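Long-range contacts in coelenterazine-binding protein with bound coelenterazine (Renilla muelleri, PDB 2HPS), which binds the luciferin coelenterazine and probably makes it available to luciferase and oxygen only once calcium is bound: residues 17-22 with 179-184; 31-36 with 60-65; 119-124 with 139-144. One frame throughout, in Å; residues are numbered along the deposited sequence.

Overall arrangement
All three contacts reach the bound coelenterazine. Contact 1 joins the end of helix 6-21 to the C-terminal tail, enclosing the other two along the chain. It is partly buried, and it grips the ligand by arginine bonds and a tyrosine face. Contacts 2 and 3 are buried. Each joins the first turn of a helix that follows a short strand (33-47, 121-131) to a neighbouring helix (51-68, 137-147). Contact 2 mixes apolar packing with a tyrosine hydroxyl on the ligand. Contact 3 is apolar and centred on two phenylalanine rings, with leucine, isoleucine and cysteine about them. Their centres lie about 25 Å apart, on opposite sides of the chain's centre.

Contact 1 of 3, residues 17-22 with 179-184; sequences KTRMQR and AFYGDL. With CTZ (c2-hydroxy-coelenterazine), chain B.
Arg19 and the bound coelenterazine lie over opposite faces of the Tyr181 ring. On one side Arg19 CG makes a CH-pi contact, 4.2 Å from the centroid of the Tyr181 ring. On the other side the ligand's central ring system comes close, with Tyr181 CE1 3.3 Å from CTZ C9. Arg22 CG meets the Tyr181 ring at its edge, 3.8 Å from Tyr181 CD1. Arg19 CG is anti to the backbone N (chi1 175°), which lays it over the Tyr181 ring. The extended chain beyond brings Arg19 NE to a nearly straight hydrogen bond of 2.7 Å with CTZ O17, and NH2 adds a weak one. The Arg22 chain is bent. Its NE gives a hydrogen bond of 2.9 Å to CTZ O18, while its NH2 forms a salt bridge with Asp134. Further out, Thr18 CG2 packs 3.3 Å from Tyr181 O. Thr18 OG1 lies beside Leu184 and is hydrogen-bonded to Arg14 O and Val185 N. Gly182 CA lies 3.3 Å from CTZ C22; a CB there would clash with the ligand. An alanine in place of Tyr181 would probably open a gap between Arg19 and the ligand's central rings and leave both less firmly placed. Two arginines three residues apart thus hold two ligand oxygens, and would probably polarise them, while the C-terminal tail supplies a flat aromatic surface.

Contact 2 of 3, residues 31-36 with 60-65; sequences ISREDY and EFLRVA. With CTZ (c2-hydroxy-coelenterazine), chain B.
Tyr36 and Phe61 lead a buried, largely apolar contact between the first turn of helix 33-47 and helix 51-68. It lies at the coelenterazine pocket. The two side chains cross at about a right angle, and their ring planes are 49° apart. Phe61 CD2 sits over one face of the Tyr36 ring, toward its rim, 3.6 Å from Tyr36 CE2. Phe61 O lies at the edge of the same ring, 3.3 Å from Tyr36 CD2. Val64 CG1 packs 3.5 Å from Tyr36 OH, and Ala65 CB approaches Tyr36 CD2. The hydroxyl shares a hydrogen bond of 2.6 Å with CTZ O17, in which either oxygen could be the donor. Tyr36 OH is also hydrogen-bonded to Arg19 NH2 and Gln103 NE2. Phe61 touches the same ligand ring, with CE2 3.8 Å from CTZ C13. The extended Arg33 chain crosses Leu62 at about a right angle. In one of its two conformers, Leu62 CD2 lies over one face of the guanidinium, 3.5 Å from Arg33 NE, and NH1 forms a salt bridge with Asp66; the second conformer makes this less certain. Ser32 and Asp35 form a capping box at the start of helix 33-47, though its bonds are weak. Strand 30-32 pairs with strand 75-77 through Ile31 and Ile76. Helix 102-111 packs against Glu60, Phe61 and Val64, and helix 78-91 touches Ile31.

Contact 3 of 3, residues 119-124 with 139-144; sequences VSLPEF and KAITCF. With CTZ (c2-hydroxy-coelenterazine), chain B.
Phe144 is the striking residue of this contact, since it meets Phe124 with its edge and Leu121 with its face. The Phe124 and Phe144 rings form a T-shaped pair, with planes at 76° and centroids 5.4 Å apart. Phe144 CD1 is 3.7 Å from Phe124 CG. Leu121 CB makes a CH-pi contact over the face of Phe144, 3.9 Å from the centroid of that ring. Leu121 CD1 packs against Phe144 CB and CG, and also meets Ile141 CG1 at 3.9 Å. In Phe144, CG is anti to the backbone N (chi1 176°), which sets it 3.6 Å from Leu121 CD1. Cys143 SG lies in the plane of the Phe124 ring at its edge, 3.8 Å from Phe124 CZ, in a sulfur-aromatic contact. Phe124 CZ also touches the ligand, 3.4 Å from CTZ C31, and Cys143 SG packs against CTZ C24. Ser120 and Glu123 form a capping box. Ser120 N gives a hydrogen bond of 2.8 Å to the anti lone pair of Glu123 OE1; the return bond, from Glu123 N to Ser120 OG, is weak. Glu123 is a probable calcium ligand of the third EF-hand, with no metal bound here; its OE2 is held by Thr113 OG1. The first turn of helix 121-131 thus carries a probable calcium ligand and an aromatic wall of the coelenterazine pocket, consistent with calcium binding being felt at the ligand.

Contact 1 of 3, residues 17-22 with 179-184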
loop_
_atom_site.group_PDB
_atom_site.type_symbol
_atom_site.label_atom_id
_atom_site.label_comp_id
_atom_site.label_asym_id
_atom_site.label_seq_id
_atom_site.Cartn_x
_atom_site.Cartn_y
_atom_site.Cartn_z
ATOM N N LYS A 17 10.847 1.082 1.566
ATOM C CA LYS A 17 11.120 0.823 2.979
ATOM C C LYS A 17 10.006 1.373 3.898
ATOM O O LYS A 17 9.669 0.784 4.931
ATOM C CB LYS A 17 12.498 1.390 3.381
ATOM C CG LYS A 17 12.950 0.898 4.767
ATOM C CD LYS A 17 14.320 1.443 5.222
ATOM C CE LYS A 17 14.550 1.074 6.697
ATOM N NZ LYS A 17 15.850 1.639 7.186
ATOM N N THR A 18 9.427 2.503 3.509
ATOM C CA THR A 18 8.336 3.108 4.271
ATOM C C THR A 18 7.125 2.159 4.234
ATOM O O THR A 18 6.501 1.875 5.263
ATOM C CB THR A 18 8.023 4.488 3.683
ATOM O OG1 THR A 18 9.224 5.287 3.753
ATOM C CG2 THR A 18 6.920 5.183 4.474
ATOM N N ARG A 19 6.867 1.621 3.053
ATOM C CA ARG A 19 5.783 0.653 2.847
ATOM C C ARG A 19 6.050 -0.614 3.670
ATOM O O ARG A 19 5.169 -1.127 4.346
ATOM C CB ARG A 19 5.710 0.296 1.362
ATOM C CG ARG A 19 4.708 -0.789 1.028
ATOM C CD ARG A 19 4.794 -1.105 -0.467
ATOM N NE ARG A 19 4.172 -2.401 -0.771
ATOM C CZ ARG A 19 4.425 -3.127 -1.862
ATOM N NH1 ARG A 19 5.277 -2.699 -2.797
ATOM N NH2 ARG A 19 3.802 -4.282 -2.033
HETATM N N MSE A 20 7.279 -1.104 3.627
HETATM C CA MSE A 20 7.578 -2.353 4.294
HETATM C C MSE A 20 7.539 -2.218 5.800
HETATM O O MSE A 20 7.187 -3.178 6.511
HETATM C CB MSE A 20 8.913 -2.908 3.816
HETATM C CG MSE A 20 8.932 -3.305 2.348
HETATM SE SE MSE A 20 7.661 -4.745 1.997
HETATM C CE MSE A 20 6.147 -3.921 1.356
ATOM N N GLN A 21 7.861 -1.022 6.299
ATOM C CA GLN A 21 7.832 -0.788 7.729
ATOM C C GLN A 21 6.412 -0.911 8.266
ATOM O O GLN A 21 6.231 -1.231 9.443
ATOM C CB GLN A 21 8.454 0.554 8.129
ATOM C CG GLN A 21 9.960 0.480 8.139
ATOM C CD GLN A 21 10.646 1.393 9.145
ATOM O OE1 GLN A 21 10.040 2.278 9.756
ATOM N NE2 GLN A 21 11.929 1.172 9.309
ATOM N N ARG A 22 5.418 -0.687 7.402
ATOM C CA ARG A 22 4.021 -0.875 7.777
ATOM C C ARG A 22 3.681 -2.342 8.011
ATOM O O ARG A 22 2.723 -2.648 8.730
ATOM C CB ARG A 22 3.071 -0.263 6.730
ATOM C CG ARG A 22 3.203 1.258 6.601
ATOM C CD ARG A 22 2.939 1.966 7.928
ATOM N NE ARG A 22 1.708 1.479 8.560
ATOM C CZ ARG A 22 1.338 1.766 9.809
ATOM N NH1 ARG A 22 0.215 1.260 10.294
ATOM N NH2 ARG A 22 2.087 2.561 10.572
ATOM N N ALA A 179 3.201 11.130 0.627
ATOM C CA ALA A 179 2.115 11.119 1.615
ATOM C C ALA A 179 1.392 9.776 1.753
ATOM O O ALA A 179 0.835 9.484 2.821
ATOM C CB ALA A 179 1.105 12.203 1.299
ATOM N N PHE A 180 1.391 8.988 0.677
ATOM C CA PHE A 180 0.563 7.765 0.581
ATOM C C PHE A 180 0.757 6.799 1.752
ATOM O O PHE A 180 -0.235 6.259 2.285
ATOM C CB PHE A 180 0.831 7.059 -0.755
ATOM C CG PHE A 180 -0.144 5.934 -1.102
ATOM C CD1 PHE A 180 -1.493 6.011 -0.768
ATOM C CD2 PHE A 180 0.298 4.824 -1.842
ATOM C CE1 PHE A 180 -2.371 4.971 -1.111
ATOM C CE2 PHE A 180 -0.575 3.795 -2.194
ATOM C CZ PHE A 180 -1.914 3.867 -1.830
ATOM N N TYR A 181 2.028 6.574 2.111
ATOM C CA TYR A 181 2.407 5.740 3.245
ATOM C C TYR A 181 2.985 6.560 4.405
ATOM O O TYR A 181 3.790 6.055 5.219
ATOM C CB TYR A 181 3.390 4.660 2.773
ATOM C CG TYR A 181 2.688 3.450 2.208
ATOM C CD1 TYR A 181 2.381 2.358 3.022
ATOM C CD2 TYR A 181 2.308 3.404 0.859
ATOM C CE1 TYR A 181 1.734 1.248 2.509
ATOM C CE2 TYR A 181 1.652 2.281 0.334
ATOM C CZ TYR A 181 1.375 1.213 1.177
ATOM O OH TYR A 181 0.727 0.103 0.678
ATOM N N GLY A 182 2.556 7.818 4.491
ATOM C CA GLY A 182 3.057 8.756 5.520
ATOM C C GLY A 182 4.488 9.220 5.287
ATOM O O GLY A 182 5.067 8.992 4.219
ATOM N N ASP A 183 5.058 9.877 6.296
ATOM C CA ASP A 183 6.380 10.476 6.140
ATOM C C ASP A 183 7.383 9.365 5.866
ATOM O O ASP A 183 7.429 8.362 6.585
ATOM C CB ASP A 183 6.788 11.251 7.398
ATOM C CG ASP A 183 5.927 12.479 7.652
ATOM O OD1 ASP A 183 5.273 13.009 6.707
ATOM O OD2 ASP A 183 5.936 12.937 8.814
ATOM N N LEU A 184 8.183 9.544 4.822
ATOM C CA LEU A 184 9.115 8.497 4.417
ATOM C C LEU A 184 10.163 8.273 5.486
ATOM O O LEU A 184 10.601 9.220 6.171
ATOM C CB LEU A 184 9.783 8.787 3.061
ATOM C CG LEU A 184 8.877 8.997 1.826
ATOM C CD1 LEU A 184 9.698 9.118 0.524
ATOM C CD2 LEU A 184 7.819 7.891 1.694
HETATM N N1 CTZ B . -1.384 0.570 3.629
HETATM C C2 CTZ B . -1.155 -0.317 4.635
HETATM C C3 CTZ B . -0.691 0.541 5.726
HETATM N N4 CTZ B . -0.676 1.819 5.360
HETATM C C5 CTZ B . -0.321 2.937 6.027
HETATM C C6 CTZ B . -0.384 4.163 5.359
HETATM N N7 CTZ B . -0.800 4.239 4.077
HETATM C C8 CTZ B . -1.173 3.140 3.386
HETATM C C9 CTZ B . -1.087 1.832 4.078
HETATM C C10 CTZ B . -1.336 -1.816 4.577
HETATM C C11 CTZ B . -0.364 -2.328 3.544
HETATM C C12 CTZ B . -0.849 -2.868 2.354
HETATM C C13 CTZ B . 0.019 -3.336 1.374
HETATM C C14 CTZ B . 1.395 -3.260 1.610
HETATM C C15 CTZ B . 1.893 -2.709 2.800
HETATM C C16 CTZ B . 1.009 -2.239 3.774
HETATM O O17 CTZ B . 2.245 -3.712 0.654
HETATM O O18 CTZ B . -0.329 0.145 6.902
HETATM C C19 CTZ B . -0.027 5.401 6.088
HETATM C C20 CTZ B . 0.991 5.422 7.044
HETATM C C21 CTZ B . 1.291 6.602 7.721
HETATM C C22 CTZ B . 0.561 7.769 7.456
HETATM C C23 CTZ B . -0.464 7.759 6.520
HETATM C C24 CTZ B . -0.762 6.573 5.837
HETATM O O25 CTZ B . 0.873 8.904 8.138
HETATM C C26 CTZ B . -1.622 3.179 1.936
HETATM C C27 CTZ B . -3.096 3.488 1.889
HETATM C C28 CTZ B . -4.020 2.551 1.429
HETATM C C29 CTZ B . -5.375 2.885 1.398
HETATM C C30 CTZ B . -5.794 4.148 1.846
HETATM C C31 CTZ B . -4.866 5.088 2.294
HETATM C C32 CTZ B . -3.509 4.757 2.309
#

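Contact 2 of 3, residues 31-36 with 60-65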
loop_
_atom_site.group_PDB
_atom_site.type_symbol
_atom_site.label_atom_id
_atom_site.label_comp_id
_atom_site.label_asym_id
_atom_site.label_seq_id
_atom_site.Cartn_x
_atom_site.Cartn_y
_atom_site.Cartn_z
ATOM N N ILE A 31 10.160 -8.757 8.881
ATOM C CA ILE A 31 8.788 -9.094 8.480
ATOM C C ILE A 31 8.708 -10.503 7.892
ATOM O O ILE A 31 9.716 -11.080 7.461
ATOM C CB ILE A 31 8.203 -8.074 7.476
ATOM C CG1 ILE A 31 9.065 -7.960 6.205
ATOM C CG2 ILE A 31 7.998 -6.701 8.159
ATOM C CD1 ILE A 31 8.381 -7.176 5.067
ATOM N N SER A 32 7.494 -11.035 7.850
ATOM C CA SER A 32 7.284 -12.380 7.331
ATOM C C SER A 32 5.970 -12.446 6.574
ATOM O O SER A 32 5.142 -11.513 6.638
ATOM C CB SER A 32 7.200 -13.363 8.495
ATOM O OG SER A 32 5.999 -13.142 9.201
ATOM N N ARG A 33 5.772 -13.585 5.909
ATOM C CA ARG A 33 4.542 -13.865 5.163
ATOM C C ARG A 33 3.316 -13.646 6.026
ATOM O O ARG A 33 2.371 -12.963 5.609
ATOM C CB ARG A 33 4.594 -15.305 4.670
ATOM C CG ARG A 33 3.589 -15.697 3.609
ATOM C CD ARG A 33 3.906 -17.080 3.058
ATOM N NE ARG A 33 2.981 -17.460 1.994
ATOM C CZ ARG A 33 3.180 -17.209 0.703
ATOM N NH1 ARG A 33 4.278 -16.579 0.308
ATOM N NH2 ARG A 33 2.279 -17.598 -0.195
ATOM N N GLU A 34 3.308 -14.192 7.252
ATOM C CA GLU A 34 2.102 -14.042 8.071
ATOM C C GLU A 34 1.848 -12.605 8.520
ATOM O O GLU A 34 0.709 -12.229 8.702
ATOM C CB GLU A 34 2.045 -15.011 9.262
ATOM C CG GLU A 34 3.194 -14.924 10.221
ATOM C CD GLU A 34 4.268 -15.957 9.920
ATOM O OE1 GLU A 34 4.659 -16.671 10.880
ATOM O OE2 GLU A 34 4.711 -16.066 8.740
ATOM N N ASP A 35 2.910 -11.815 8.694
ATOM C CA ASP A 35 2.760 -10.369 8.954
ATOM C C ASP A 35 1.988 -9.693 7.807
ATOM O O ASP A 35 1.144 -8.811 8.030
ATOM C CB ASP A 35 4.131 -9.694 9.108
ATOM C CG ASP A 35 4.916 -10.181 10.336
ATOM O OD1 ASP A 35 4.313 -10.600 11.347
ATOM O OD2 ASP A 35 6.165 -10.107 10.284
ATOM N N TYR A 36 2.293 -10.105 6.583
ATOM C CA TYR A 36 1.601 -9.578 5.409
ATOM C C TYR A 36 0.128 -10.031 5.373
ATOM O O TYR A 36 -0.782 -9.234 5.124
ATOM C CB TYR A 36 2.382 -9.948 4.140
ATOM C CG TYR A 36 2.260 -8.922 3.029
ATOM C CD1 TYR A 36 2.508 -7.556 3.274
ATOM C CD2 TYR A 36 1.929 -9.317 1.725
ATOM C CE1 TYR A 36 2.391 -6.610 2.246
ATOM C CE2 TYR A 36 1.822 -8.385 0.700
ATOM C CZ TYR A 36 2.045 -7.039 0.964
ATOM O OH TYR A 36 1.932 -6.138 -0.079
ATOM N N GLU A 60 -4.339 -12.452 -3.044
ATOM C CA GLU A 60 -3.621 -11.383 -3.750
ATOM C C GLU A 60 -2.434 -10.946 -2.902
ATOM O O GLU A 60 -1.321 -10.779 -3.423
ATOM C CB GLU A 60 -4.531 -10.202 -4.116
ATOM C CG GLU A 60 -3.810 -9.072 -4.902
ATOM C CD GLU A 60 -3.178 -9.504 -6.252
ATOM O OE1 GLU A 60 -3.384 -10.646 -6.759
ATOM O OE2 GLU A 60 -2.436 -8.676 -6.825
ATOM N N PHE A 61 -2.651 -10.803 -1.596
ATOM C CA PHE A 61 -1.522 -10.517 -0.705
ATOM C C PHE A 61 -0.427 -11.583 -0.746
ATOM O O PHE A 61 0.757 -11.263 -0.712
ATOM C CB PHE A 61 -1.987 -10.238 0.729
ATOM C CG PHE A 61 -2.372 -8.799 0.955
ATOM C CD1 PHE A 61 -3.516 -8.273 0.358
ATOM C CD2 PHE A 61 -1.570 -7.970 1.739
ATOM C CE1 PHE A 61 -3.872 -6.906 0.547
ATOM C CE2 PHE A 61 -1.899 -6.624 1.927
ATOM C CZ PHE A 61 -3.060 -6.092 1.339
ATOM N N LEU A 62 -0.815 -12.857 -0.835
ATOM C CA LEU A 62 0.181 -13.917 -0.929
ATOM C C LEU A 62 0.955 -13.834 -2.235
ATOM O O LEU A 62 2.157 -14.069 -2.261
ATOM C CB LEU A 62 -0.474 -15.298 -0.788
ATOM C CG LEU A 62 -1.041 -15.632 0.592
ATOM C CD1 LEU A 62 -1.791 -16.963 0.486
ATOM C CD2 LEU A 62 0.031 -15.682 1.679
ATOM N N ARG A 63 0.264 -13.486 -3.319
ATOM C CA ARG A 63 0.903 -13.350 -4.626
ATOM C C ARG A 63 1.998 -12.274 -4.591
ATOM O O ARG A 63 3.119 -12.475 -5.081
ATOM C CB ARG A 63 -0.150 -13.028 -5.695
ATOM C CG ARG A 63 0.405 -13.170 -7.138
ATOM C CD ARG A 63 -0.688 -12.807 -8.161
ATOM N NE ARG A 63 -0.943 -11.366 -8.191
ATOM C CZ ARG A 63 -0.194 -10.487 -8.853
ATOM N NH1 ARG A 63 0.865 -10.891 -9.550
ATOM N NH2 ARG A 63 -0.494 -9.197 -8.801
ATOM N N VAL A 64 1.655 -11.131 -4.005
ATOM C CA VAL A 64 2.601 -10.031 -3.793
ATOM C C VAL A 64 3.693 -10.443 -2.786
ATOM O O VAL A 64 4.862 -10.165 -3.020
ATOM C CB VAL A 64 1.862 -8.725 -3.417
ATOM C CG1 VAL A 64 2.841 -7.583 -3.134
ATOM C CG2 VAL A 64 0.917 -8.328 -4.558
ATOM N N ALA A 65 3.326 -11.159 -1.721
ATOM C CA ALA A 65 4.335 -11.657 -0.749
ATOM C C ALA A 65 5.442 -12.447 -1.448
ATOM O O ALA A 65 6.630 -12.314 -1.121
ATOM C CB ALA A 65 3.674 -12.495 0.344
HETATM N N1 CTZ B . -1.384 0.570 3.629
HETATM C C2 CTZ B . -1.155 -0.317 4.635
HETATM C C3 CTZ B . -0.691 0.541 5.726
HETATM N N4 CTZ B . -0.676 1.819 5.360
HETATM C C5 CTZ B . -0.321 2.937 6.027
HETATM C C6 CTZ B . -0.384 4.163 5.359
HETATM N N7 CTZ B . -0.800 4.239 4.077
HETATM C C8 CTZ B . -1.173 3.140 3.386
HETATM C C9 CTZ B . -1.087 1.832 4.078
HETATM C C10 CTZ B . -1.336 -1.816 4.577
HETATM C C11 CTZ B . -0.364 -2.328 3.544
HETATM C C12 CTZ B . -0.849 -2.868 2.354
HETATM C C13 CTZ B . 0.019 -3.336 1.374
HETATM C C14 CTZ B . 1.395 -3.260 1.610
HETATM C C15 CTZ B . 1.893 -2.709 2.800
HETATM C C16 CTZ B . 1.009 -2.239 3.774
HETATM O O17 CTZ B . 2.245 -3.712 0.654
HETATM O O18 CTZ B . -0.329 0.145 6.902
HETATM C C19 CTZ B . -0.027 5.401 6.088
HETATM C C20 CTZ B . 0.991 5.422 7.044
HETATM C C21 CTZ B . 1.291 6.602 7.721
HETATM C C22 CTZ B . 0.561 7.769 7.456
HETATM C C23 CTZ B . -0.464 7.759 6.520
HETATM C C24 CTZ B . -0.762 6.573 5.837
HETATM O O25 CTZ B . 0.873 8.904 8.138
HETATM C C26 CTZ B . -1.622 3.179 1.936
HETATM C C27 CTZ B . -3.096 3.488 1.889
HETATM C C28 CTZ B . -4.020 2.551 1.429
HETATM C C29 CTZ B . -5.375 2.885 1.398
HETATM C C30 CTZ B . -5.794 4.148 1.846
HETATM C C31 CTZ B . -4.866 5.088 2.294
HETATM C C32 CTZ B . -3.509 4.757 2.309
#

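Contact 3 of 3, residues 119-124 with 139-144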
loop_
_atom_site.group_PDB
_atom_site.type_symbol
_atom_site.label_atom_id
_atom_site.label_comp_id
_atom_site.label_asym_id
_atom_site.label_seq_id
_atom_site.Cartn_x
_atom_site.Cartn_y
_atom_site.Cartn_z
ATOM N N VAL A 119 -14.732 7.788 -2.327
ATOM C CA VAL A 119 -14.578 7.527 -0.892
ATOM C C VAL A 119 -14.495 8.844 -0.113
ATOM O O VAL A 119 -13.787 9.763 -0.509
ATOM C CB VAL A 119 -13.350 6.591 -0.570
ATOM C CG1 VAL A 119 -13.482 5.235 -1.274
ATOM C CG2 VAL A 119 -12.014 7.235 -0.935
ATOM N N SER A 120 -15.243 8.936 0.982
ATOM C CA SER A 120 -15.240 10.124 1.827
ATOM C C SER A 120 -14.176 9.997 2.915
ATOM O O SER A 120 -13.598 8.916 3.123
ATOM C CB SER A 120 -16.595 10.250 2.525
ATOM O OG SER A 120 -16.760 9.161 3.442
ATOM N N LEU A 121 -13.971 11.094 3.649
ATOM C CA LEU A 121 -13.058 11.052 4.783
ATOM C C LEU A 121 -13.445 9.987 5.827
ATOM O O LEU A 121 -12.584 9.190 6.209
ATOM C CB LEU A 121 -12.861 12.438 5.415
ATOM C CG LEU A 121 -12.041 12.486 6.709
ATOM C CD1 LEU A 121 -10.603 12.005 6.507
ATOM C CD2 LEU A 121 -12.065 13.935 7.244
ATOM N N PRO A 122 -14.706 9.984 6.321
ATOM C CA PRO A 122 -15.061 8.932 7.282
ATOM C C PRO A 122 -14.726 7.515 6.792
ATOM O O PRO A 122 -14.187 6.709 7.554
ATOM C CB PRO A 122 -16.575 9.107 7.440
ATOM C CG PRO A 122 -16.770 10.577 7.251
ATOM C CD PRO A 122 -15.826 10.935 6.128
ATOM N N GLU A 123 -15.027 7.223 5.531
ATOM C CA GLU A 123 -14.736 5.899 4.964
ATOM C C GLU A 123 -13.239 5.569 4.968
ATOM O O GLU A 123 -12.805 4.488 5.407
ATOM C CB GLU A 123 -15.244 5.827 3.522
ATOM C CG GLU A 123 -16.747 5.648 3.442
ATOM C CD GLU A 123 -17.250 5.694 2.014
ATOM O OE1 GLU A 123 -16.891 6.637 1.270
ATOM O OE2 GLU A 123 -17.999 4.775 1.637
ATOM N N PHE A 124 -12.477 6.523 4.455
ATOM C CA PHE A 124 -11.030 6.433 4.287
ATOM C C PHE A 124 -10.350 6.304 5.649
ATOM O O PHE A 124 -9.516 5.421 5.846
ATOM C CB PHE A 124 -10.603 7.702 3.575
ATOM C CG PHE A 124 -9.140 7.801 3.273
ATOM C CD1 PHE A 124 -8.671 7.570 1.973
ATOM C CD2 PHE A 124 -8.236 8.210 4.256
ATOM C CE1 PHE A 124 -7.300 7.715 1.673
ATOM C CE2 PHE A 124 -6.876 8.352 3.963
ATOM C CZ PHE A 124 -6.413 8.116 2.681
ATOM N N LYS A 139 -2.715 11.799 11.503
ATOM C CA LYS A 139 -2.075 11.141 10.378
ATOM C C LYS A 139 -3.050 10.666 9.314
ATOM O O LYS A 139 -2.783 10.825 8.119
ATOM C CB LYS A 139 -1.156 9.996 10.839
ATOM C CG LYS A 139 0.117 10.523 11.502
ATOM C CD LYS A 139 0.997 9.370 11.985
ATOM C CE LYS A 139 1.957 9.809 13.118
ATOM N NZ LYS A 139 2.668 11.083 12.820
ATOM N N ALA A 140 -4.173 10.084 9.736
ATOM C CA ALA A 140 -5.127 9.535 8.767
ATOM C C ALA A 140 -5.771 10.656 7.951
ATOM O O ALA A 140 -5.946 10.544 6.751
ATOM C CB ALA A 140 -6.188 8.720 9.476
ATOM N N ILE A 141 -6.078 11.758 8.628
ATOM C CA ILE A 141 -6.788 12.870 7.997
ATOM C C ILE A 141 -5.838 13.662 7.100
ATOM O O ILE A 141 -6.221 14.106 6.015
ATOM C CB ILE A 141 -7.459 13.760 9.068
ATOM C CG1 ILE A 141 -8.572 12.956 9.749
ATOM C CG2 ILE A 141 -8.010 15.050 8.426
ATOM C CD1 ILE A 141 -9.119 13.550 11.032
ATOM N N THR A 142 -4.596 13.831 7.545
ATOM C CA THR A 142 -3.560 14.428 6.707
ATOM C C THR A 142 -3.413 13.661 5.397
ATOM O O THR A 142 -3.328 14.264 4.322
ATOM C CB THR A 142 -2.204 14.503 7.439
ATOM O OG1 THR A 142 -2.300 15.463 8.502
ATOM C CG2 THR A 142 -1.093 14.894 6.479
ATOM N N CYS A 143 -3.391 12.329 5.503
ATOM C CA CYS A 143 -3.246 11.461 4.348
ATOM C C CYS A 143 -4.415 11.665 3.350
ATOM O O CYS A 143 -4.191 11.883 2.132
ATOM C CB CYS A 143 -3.135 9.998 4.810
ATOM S SG CYS A 143 -2.796 8.809 3.475
ATOM N N PHE A 144 -5.639 11.617 3.870
ATOM C CA PHE A 144 -6.837 11.866 3.059
ATOM C C PHE A 144 -6.736 13.214 2.357
ATOM O O PHE A 144 -6.969 13.316 1.144
ATOM C CB PHE A 144 -8.102 11.880 3.924
ATOM C CG PHE A 144 -9.352 12.230 3.145
ATOM C CD1 PHE A 144 -10.058 11.245 2.447
ATOM C CD2 PHE A 144 -9.788 13.561 3.055
ATOM C CE1 PHE A 144 -11.199 11.565 1.689
ATOM C CE2 PHE A 144 -10.930 13.896 2.298
ATOM C CZ PHE A 144 -11.637 12.897 1.624
HETATM N N1 CTZ B . -1.384 0.570 3.629
HETATM C C2 CTZ B . -1.155 -0.317 4.635
HETATM C C3 CTZ B . -0.691 0.541 5.726
HETATM N N4 CTZ B . -0.676 1.819 5.360
HETATM C C5 CTZ B . -0.321 2.937 6.027
HETATM C C6 CTZ B . -0.384 4.163 5.359
HETATM N N7 CTZ B . -0.800 4.239 4.077
HETATM C C8 CTZ B . -1.173 3.140 3.386
HETATM C C9 CTZ B . -1.087 1.832 4.078
HETATM C C10 CTZ B . -1.336 -1.816 4.577
HETATM C C11 CTZ B . -0.364 -2.328 3.544
HETATM C C12 CTZ B . -0.849 -2.868 2.354
HETATM C C13 CTZ B . 0.019 -3.336 1.374
HETATM C C14 CTZ B . 1.395 -3.260 1.610
HETATM C C15 CTZ B . 1.893 -2.709 2.800
HETATM C C16 CTZ B . 1.009 -2.239 3.774
HETATM O O17 CTZ B . 2.245 -3.712 0.654
HETATM O O18 CTZ B . -0.329 0.145 6.902
HETATM C C19 CTZ B . -0.027 5.401 6.088
HETATM C C20 CTZ B . 0.991 5.422 7.044
HETATM C C21 CTZ B . 1.291 6.602 7.721
HETATM C C22 CTZ B . 0.561 7.769 7.456
HETATM C C23 CTZ B . -0.464 7.759 6.520
HETATM C C24 CTZ B . -0.762 6.573 5.837
HETATM O O25 CTZ B . 0.873 8.904 8.138
HETATM C C26 CTZ B . -1.622 3.179 1.936
HETATM C C27 CTZ B . -3.096 3.488 1.889
HETATM C C28 CTZ B . -4.020 2.551 1.429
HETATM C C29 CTZ B . -5.375 2.885 1.398
HETATM C C30 CTZ B . -5.794 4.148 1.846
HETATM C C31 CTZ B . -4.866 5.088 2.294
HETATM C C32 CTZ B . -3.509 4.757 2.309
#